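Local coordinates for cyclic di-GMP receptor atypical PilZ domain-containing protein (Xanthomonas campestris pv. campestris, PDB 3RQA) that is of unknown function, but belongs to the atypical PilZ family of cyclic di-GMP receptors and assembles into a tetramer through an unusual helical bundle, at residues A37-H42 against Q140-V145; S5-L10 against G110-S115. All blocks are in the same frame, centred on the assembly; numbering follows the deposited sequence.

Contact 1. Residues A37-H42 against Q140-V145; sequences ADPGSH and QLPADV
On the outside of the six-stranded antiparallel PilZ barrel, Pro39 of a connecting loop lies against Gln140 and Pro142 of strand 139-150. The loop follows strand 24-34 and leads into helix 42-55. Gln140 and Pro142 are alternate residues of the strand, and Pro39 reaches both. The two proline rings meet at their CG atoms, 3.3 Å apart, which is tight for two carbons. Pro39 CB also sits 3.6 Å from Pro142 CD. The Gln140 side chain runs beside the loop backbone. Gln140 CB lies 3.6 Å from Pro39 CA. Further out, CG is anti to the carbonyl carbon (chi1 -63°) and the chain is extended beyond it, which carries the amide end to the loop, with Gln140 NE2 3.0 Å from the same Pro39 CA. Gln140 NE2 is also 3.3 Å from Asp38 O. The Asp38 carboxylate comes near the Gln140 amide, its plane turned 88° from the amide plane. Asp38 is poorly ordered, and the 3.5 Å between Asp38 OD2 and Gln140 OE1 carries little weight. Pro39 also touches Ser126 of strand 124-129, and Ser41 OG bonds to Thr44 OG1 at the start of the helix. The contact lies at the surface. Its close carbon contacts imply that van der Waals packing of the proline rings and the glutamine chain does much to hold the loop to the strand.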
ATOM      1  N   ALA C  37     -23.768   9.696  -5.824  1.00 59.34           N
ATOM      2  CA  ALA C  37     -22.946   8.591  -6.306  1.00 63.04           C
ATOM      3  C   ALA C  37     -21.473   8.906  -6.572  1.00 64.51           C
ATOM      4  O   ALA C  37     -21.023  10.047  -6.451  1.00 65.64           O
ATOM      5  CB  ALA C  37     -23.585   7.986  -7.566  1.00 62.92           C
ATOM      6  N   ASP C  38     -20.748   7.851  -6.935  1.00 66.10           N
ATOM      7  CA  ASP C  38     -19.317   7.859  -7.238  1.00 65.72           C
ATOM      8  C   ASP C  38     -18.881   6.393  -7.157  1.00 64.34           C
ATOM      9  O   ASP C  38     -17.761   6.086  -6.741  1.00 63.77           O
ATOM     10  CB  ASP C  38     -18.561   8.662  -6.182  1.00 66.94           C
ATOM     11  CG  ASP C  38     -18.911   8.232  -4.769  1.00 69.59           C
ATOM     12  OD1 ASP C  38     -20.045   8.526  -4.321  1.00 70.91           O
ATOM     13  OD2 ASP C  38     -18.060   7.590  -4.110  1.00 69.47           O
ATOM     14  N   PRO C  39     -19.762   5.468  -7.585  1.00 63.33           N
ATOM     15  CA  PRO C  39     -19.510   4.023  -7.560  1.00 61.14           C
ATOM     16  C   PRO C  39     -18.231   3.564  -8.233  1.00 58.19           C
ATOM     17  O   PRO C  39     -17.439   2.816  -7.660  1.00 58.18           O
ATOM     18  CB  PRO C  39     -20.739   3.439  -8.263  1.00 62.09           C
ATOM     19  CG  PRO C  39     -21.768   4.519  -8.171  1.00 62.80           C
ATOM     20  CD  PRO C  39     -20.956   5.747  -8.403  1.00 63.37           C
ATOM     21  N   GLY C  40     -18.039   4.020  -9.461  1.00 54.71           N
ATOM     22  CA  GLY C  40     -16.882   3.597 -10.212  1.00 51.51           C
ATOM     23  C   GLY C  40     -17.404   2.702 -11.319  1.00 48.64           C
ATOM     24  O   GLY C  40     -18.529   2.894 -11.785  1.00 48.01           O
ATOM     25  N   SER C  41     -16.620   1.708 -11.720  1.00 43.32           N
ATOM     26  CA  SER C  41     -17.030   0.832 -12.809  1.00 38.17           C
ATOM     27  C   SER C  41     -17.561  -0.534 -12.385  1.00 36.70           C
ATOM     28  O   SER C  41     -17.381  -0.977 -11.247  1.00 35.14           O
ATOM     29  CB  SER C  41     -15.856   0.618 -13.758  1.00 37.63           C
ATOM     30  OG  SER C  41     -14.859  -0.166 -13.128  1.00 32.73           O
ATOM     31  N   HIS C  42     -18.221  -1.197 -13.328  1.00 33.70           N
ATOM     32  CA  HIS C  42     -18.749  -2.529 -13.099  1.00 34.36           C
ATOM     33  C   HIS C  42     -17.559  -3.458 -12.851  1.00 32.68           C
ATOM     34  O   HIS C  42     -17.593  -4.305 -11.961  1.00 31.43           O
ATOM     35  CB  HIS C  42     -19.527  -3.006 -14.332  1.00 35.52           C
ATOM     36  CG  HIS C  42     -20.904  -2.427 -14.447  1.00 37.88           C
ATOM     37  ND1 HIS C  42     -21.676  -2.564 -15.582  1.00 38.63           N
ATOM     38  CD2 HIS C  42     -21.672  -1.762 -13.548  1.00 35.50           C
ATOM     39  CE1 HIS C  42     -22.858  -2.010 -15.377  1.00 38.66           C
ATOM     40  NE2 HIS C  42     -22.881  -1.517 -14.151  1.00 38.05           N
ATOM     41  N   GLN C 140     -19.687  -0.667  -4.317  1.00 31.12           N
ATOM     42  CA  GLN C 140     -20.654   0.398  -4.545  1.00 33.78           C
ATOM     43  C   GLN C 140     -21.466   0.008  -5.755  1.00 32.68           C
ATOM     44  O   GLN C 140     -20.908  -0.365  -6.781  1.00 38.09           O
ATOM     45  CB  GLN C 140     -19.970   1.743  -4.795  1.00 35.02           C
ATOM     46  CG  GLN C 140     -19.155   2.251  -3.622  1.00 40.04           C
ATOM     47  CD  GLN C 140     -19.021   3.765  -3.620  1.00 41.57           C
ATOM     48  OE1 GLN C 140     -18.348   4.337  -2.764  1.00 44.84           O
ATOM     49  NE2 GLN C 140     -19.670   4.419  -4.572  1.00 42.51           N
ATOM     50  N   LEU C 141     -22.782   0.081  -5.626  1.00 29.19           N
ATOM     51  CA  LEU C 141     -23.676  -0.283  -6.711  1.00 28.16           C
ATOM     52  C   LEU C 141     -24.758   0.772  -6.978  1.00 27.90           C
ATOM     53  O   LEU C 141     -25.626   1.013  -6.134  1.00 28.47           O
ATOM     54  CB  LEU C 141     -24.356  -1.620  -6.395  1.00 27.15           C
ATOM     55  CG  LEU C 141     -23.444  -2.836  -6.164  1.00 30.77           C
ATOM     56  CD1 LEU C 141     -24.298  -4.081  -5.908  1.00 30.11           C
ATOM     57  CD2 LEU C 141     -22.549  -3.042  -7.370  1.00 26.54           C
ATOM     58  N   PRO C 142     -24.697   1.438  -8.143  1.00 27.30           N
ATOM     59  CA  PRO C 142     -25.696   2.453  -8.495  1.00 26.95           C
ATOM     60  C   PRO C 142     -27.079   1.808  -8.378  1.00 27.63           C
ATOM     61  O   PRO C 142     -27.257   0.656  -8.768  1.00 25.67           O
ATOM     62  CB  PRO C 142     -25.341   2.796  -9.933  1.00 28.49           C
ATOM     63  CG  PRO C 142     -23.843   2.694  -9.923  1.00 27.77           C
ATOM     64  CD  PRO C 142     -23.592   1.425  -9.117  1.00 29.55           C
ATOM     65  N   ALA C 143     -28.045   2.541  -7.829  1.00 26.87           N
ATOM     66  CA  ALA C 143     -29.389   2.001  -7.652  1.00 26.23           C
ATOM     67  C   ALA C 143     -30.467   3.080  -7.556  1.00 26.27           C
ATOM     68  O   ALA C 143     -30.171   4.252  -7.333  1.00 27.28           O
ATOM     69  CB  ALA C 143     -29.428   1.135  -6.404  1.00 22.97           C
ATOM     70  N   ASP C 144     -31.717   2.669  -7.728  1.00 26.39           N
ATOM     71  CA  ASP C 144     -32.849   3.577  -7.632  1.00 29.35           C
ATOM     72  C   ASP C 144     -33.754   3.112  -6.488  1.00 29.69           C
ATOM     73  O   ASP C 144     -33.853   1.917  -6.191  1.00 26.83           O
ATOM     74  CB  ASP C 144     -33.635   3.618  -8.947  1.00 33.92           C
ATOM     75  CG  ASP C 144     -32.862   4.308 -10.071  1.00 42.72           C
ATOM     76  OD1 ASP C 144     -33.459   4.610 -11.129  1.00 47.55           O
ATOM     77  OD2 ASP C 144     -31.648   4.548  -9.903  1.00 46.73           O
ATOM     78  N   VAL C 145     -34.388   4.066  -5.823  1.00 29.66           N
ATOM     79  CA  VAL C 145     -35.286   3.737  -4.728  1.00 30.41           C
ATOM     80  C   VAL C 145     -36.639   3.307  -5.297  1.00 30.13           C
ATOM     81  O   VAL C 145     -37.303   4.089  -5.981  1.00 29.55           O
ATOM     82  CB  VAL C 145     -35.507   4.957  -3.800  1.00 31.08           C
ATOM     83  CG1 VAL C 145     -36.480   4.593  -2.683  1.00 30.16           C
ATOM     84  CG2 VAL C 145     -34.173   5.423  -3.228  1.00 30.98           C
TER

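Contact 2. Residues S5-L10 against G110-S115; sequences STLGTL and GIRLAS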
ATOM      1  N   SER C   5     -39.530 -12.285   7.422  1.00 86.75           N
ATOM      2  CA  SER C   5     -39.587 -10.954   8.024  1.00 83.14           C
ATOM      3  C   SER C   5     -40.746 -10.179   7.394  1.00 80.07           C
ATOM      4  O   SER C   5     -40.907 -10.170   6.170  1.00 80.03           O
ATOM      5  CB  SER C   5     -38.272 -10.209   7.796  1.00 84.53           C
ATOM      6  OG  SER C   5     -38.309  -8.926   8.395  1.00 85.51           O
ATOM      7  N   THR C   6     -41.547  -9.522   8.230  1.00 75.08           N
ATOM      8  CA  THR C   6     -42.706  -8.781   7.740  1.00 70.02           C
ATOM      9  C   THR C   6     -42.396  -7.412   7.117  1.00 67.61           C
ATOM     10  O   THR C   6     -43.307  -6.723   6.647  1.00 66.41           O
ATOM     11  CB  THR C   6     -43.712  -8.573   8.874  1.00 70.20           C
ATOM     12  OG1 THR C   6     -43.077  -7.830   9.921  1.00 68.15           O
ATOM     13  CG2 THR C   6     -44.202  -9.931   9.417  1.00 68.81           C
ATOM     14  N   LEU C   7     -41.125  -7.013   7.126  1.00 64.18           N
ATOM     15  CA  LEU C   7     -40.736  -5.730   6.546  1.00 60.63           C
ATOM     16  C   LEU C   7     -41.247  -5.616   5.119  1.00 58.79           C
ATOM     17  O   LEU C   7     -41.455  -4.513   4.612  1.00 58.87           O
ATOM     18  CB  LEU C   7     -39.215  -5.571   6.552  1.00 60.23           C
ATOM     19  CG  LEU C   7     -38.542  -5.067   7.827  1.00 58.03           C
ATOM     20  CD1 LEU C   7     -38.956  -5.910   9.014  1.00 59.34           C
ATOM     21  CD2 LEU C   7     -37.044  -5.112   7.634  1.00 56.75           C
ATOM     22  N   GLY C   8     -41.447  -6.762   4.476  1.00 56.76           N
ATOM     23  CA  GLY C   8     -41.935  -6.778   3.110  1.00 54.40           C
ATOM     24  C   GLY C   8     -43.370  -6.301   2.970  1.00 52.54           C
ATOM     25  O   GLY C   8     -43.804  -5.955   1.871  1.00 52.32           O
ATOM     26  N   THR C   9     -44.111  -6.288   4.077  1.00 49.21           N
ATOM     27  CA  THR C   9     -45.506  -5.845   4.063  1.00 47.74           C
ATOM     28  C   THR C   9     -45.596  -4.324   3.951  1.00 45.45           C
ATOM     29  O   THR C   9     -46.669  -3.771   3.718  1.00 44.51           O
ATOM     30  CB  THR C   9     -46.249  -6.280   5.335  1.00 46.95           C
ATOM     31  OG1 THR C   9     -45.564  -5.769   6.483  1.00 47.20           O
ATOM     32  CG2 THR C   9     -46.317  -7.792   5.418  1.00 47.11           C
ATOM     33  N   LEU C  10     -44.457  -3.662   4.127  1.00 43.84           N
ATOM     34  CA  LEU C  10     -44.389  -2.212   4.030  1.00 42.39           C
ATOM     35  C   LEU C  10     -44.314  -1.774   2.573  1.00 40.15           C
ATOM     36  O   LEU C  10     -44.699  -0.659   2.235  1.00 38.12           O
ATOM     37  CB  LEU C  10     -43.166  -1.685   4.787  1.00 41.67           C
ATOM     38  CG  LEU C  10     -43.255  -1.713   6.311  1.00 42.09           C
ATOM     39  CD1 LEU C  10     -42.016  -1.077   6.924  1.00 40.84           C
ATOM     40  CD2 LEU C  10     -44.505  -0.958   6.742  1.00 41.69           C
ATOM     41  N   GLY C 110     -31.475  -6.302  -6.042  1.00 24.43           N
ATOM     42  CA  GLY C 110     -31.411  -5.127  -5.186  1.00 22.82           C
ATOM     43  C   GLY C 110     -31.257  -5.476  -3.718  1.00 23.73           C
ATOM     44  O   GLY C 110     -30.885  -6.604  -3.366  1.00 21.66           O
ATOM     45  N   ILE C 111     -31.559  -4.508  -2.856  1.00 24.23           N
ATOM     46  CA  ILE C 111     -31.418  -4.694  -1.422  1.00 24.28           C
ATOM     47  C   ILE C 111     -32.405  -3.865  -0.594  1.00 26.26           C
ATOM     48  O   ILE C 111     -32.839  -2.786  -0.996  1.00 26.19           O
ATOM     49  CB  ILE C 111     -29.951  -4.357  -0.989  1.00 26.28           C
ATOM     50  CG1 ILE C 111     -29.725  -4.688   0.485  1.00 26.88           C
ATOM     51  CG2 ILE C 111     -29.653  -2.888  -1.250  1.00 24.44           C
ATOM     52  CD1 ILE C 111     -28.252  -4.608   0.891  1.00 28.16           C
ATOM     53  N   ARG C 112     -32.769  -4.407   0.560  1.00 26.79           N
ATOM     54  CA  ARG C 112     -33.664  -3.743   1.490  1.00 27.41           C
ATOM     55  C   ARG C 112     -32.795  -3.489   2.708  1.00 28.22           C
ATOM     56  O   ARG C 112     -32.312  -4.438   3.336  1.00 25.97           O
ATOM     57  CB  ARG C 112     -34.816  -4.662   1.877  1.00 29.56           C
ATOM     58  CG  ARG C 112     -35.760  -4.104   2.931  1.00 31.33           C
ATOM     59  CD  ARG C 112     -36.906  -5.089   3.195  1.00 33.40           C
ATOM     60  NE  ARG C 112     -36.530  -6.157   4.121  1.00 37.58           N
ATOM     61  CZ  ARG C 112     -36.994  -7.405   4.066  1.00 40.13           C
ATOM     62  NH1 ARG C 112     -37.857  -7.768   3.122  1.00 39.50           N
ATOM     63  NH2 ARG C 112     -36.608  -8.292   4.972  1.00 40.82           N
ATOM     64  N   LEU C 113     -32.576  -2.212   3.019  1.00 26.86           N
ATOM     65  CA  LEU C 113     -31.754  -1.831   4.159  1.00 28.82           C
ATOM     66  C   LEU C 113     -32.311  -0.594   4.856  1.00 30.41           C
ATOM     67  O   LEU C 113     -33.116   0.153   4.279  1.00 32.00           O
ATOM     68  CB  LEU C 113     -30.311  -1.585   3.698  1.00 27.40           C
ATOM     69  CG  LEU C 113     -30.088  -0.547   2.595  1.00 32.34           C
ATOM     70  CD1 LEU C 113     -30.183   0.859   3.161  1.00 29.27           C
ATOM     71  CD2 LEU C 113     -28.720  -0.768   1.969  1.00 29.28           C
ATOM     72  N   ALA C 114     -31.887  -0.383   6.097  1.00 30.22           N
ATOM     73  CA  ALA C 114     -32.331   0.768   6.875  1.00 32.98           C
ATOM     74  C   ALA C 114     -31.462   1.986   6.552  1.00 34.64           C
ATOM     75  O   ALA C 114     -30.266   1.855   6.300  1.00 35.69           O
ATOM     76  CB  ALA C 114     -32.262   0.448   8.359  1.00 33.54           C
ATOM     77  N   SER C 115     -32.067   3.167   6.562  1.00 37.10           N
ATOM     78  CA  SER C 115     -31.347   4.398   6.248  1.00 39.16           C
ATOM     79  C   SER C 115     -31.711   5.532   7.209  1.00 39.78           C
ATOM     80  O   SER C 115     -32.883   5.727   7.546  1.00 39.92           O
ATOM     81  CB  SER C 115     -31.663   4.829   4.815  1.00 40.62           C
ATOM     82  OG  SER C 115     -30.752   5.810   4.351  1.00 44.27           O
TER
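The van der Waals contacts centre on Leu7, which lies over one face of the Arg112 guanidinium. Leu7 CB stands 3.6 Å above the guanidinium plane, offset toward its rim, and is 3.7 Å from Arg112 NE. Leu7 CD2 reaches the same Arg112 NE, also at 3.7 Å. The two side chains cross at a slant. Ser5 and Gly8 add looser contacts on oblique lines: Ser5 CB is 3.8 Å from Arg112 NH2, and Gly8 N is 4.0 Å from Arg112 NH1. Ser5 is poorly ordered. Arg112 gets there by a chain that is straight through chi1 and chi2 and then bends at chi3 (82°). It projects from strand 110-115 of the PilZ barrel, and the N-terminal segment, which leads into helix 12-19, meets the barrel strand through this side chain. On the adjacent strand 155-161, Trp156 touches Leu7, and Trp158 touches Arg112. The polar contacts of the guanidinium lie outside the two segments, and no hydrogen bond crosses between them. Arg112 NH1 forms a salt bridge with Asp15 of helix 12-19, and Arg112 NH2 makes a long, weak ion pair with Glu26. Within segment 5-10, backbone bonds make a turn: Thr9 N donates to Thr6 O at 2.7 Å, and Leu10 N donates to Leu7 O at 3.2 Å.

Overall arrangement
Contacts 1 and 2 both join an N-terminal part of the chain to the same PilZ barrel sheet. Their centres are 19 Å apart, and their nearest atoms are about 7 Å apart, so they do not touch. Strand 155-161 lies between strands 110-115 and 139-150 and bonds to both: Leu159 pairs with Ile111, and Arg160 with Asp144. The segments interleave along the chain, in the order 5-10, 37-42, 110-115, 140-145. Contact 1 brings in the loop after strand 24-34, whereas contact 2 brings in the segment before helix 12-19. No other chain of the tetramer touches the segments of either contact.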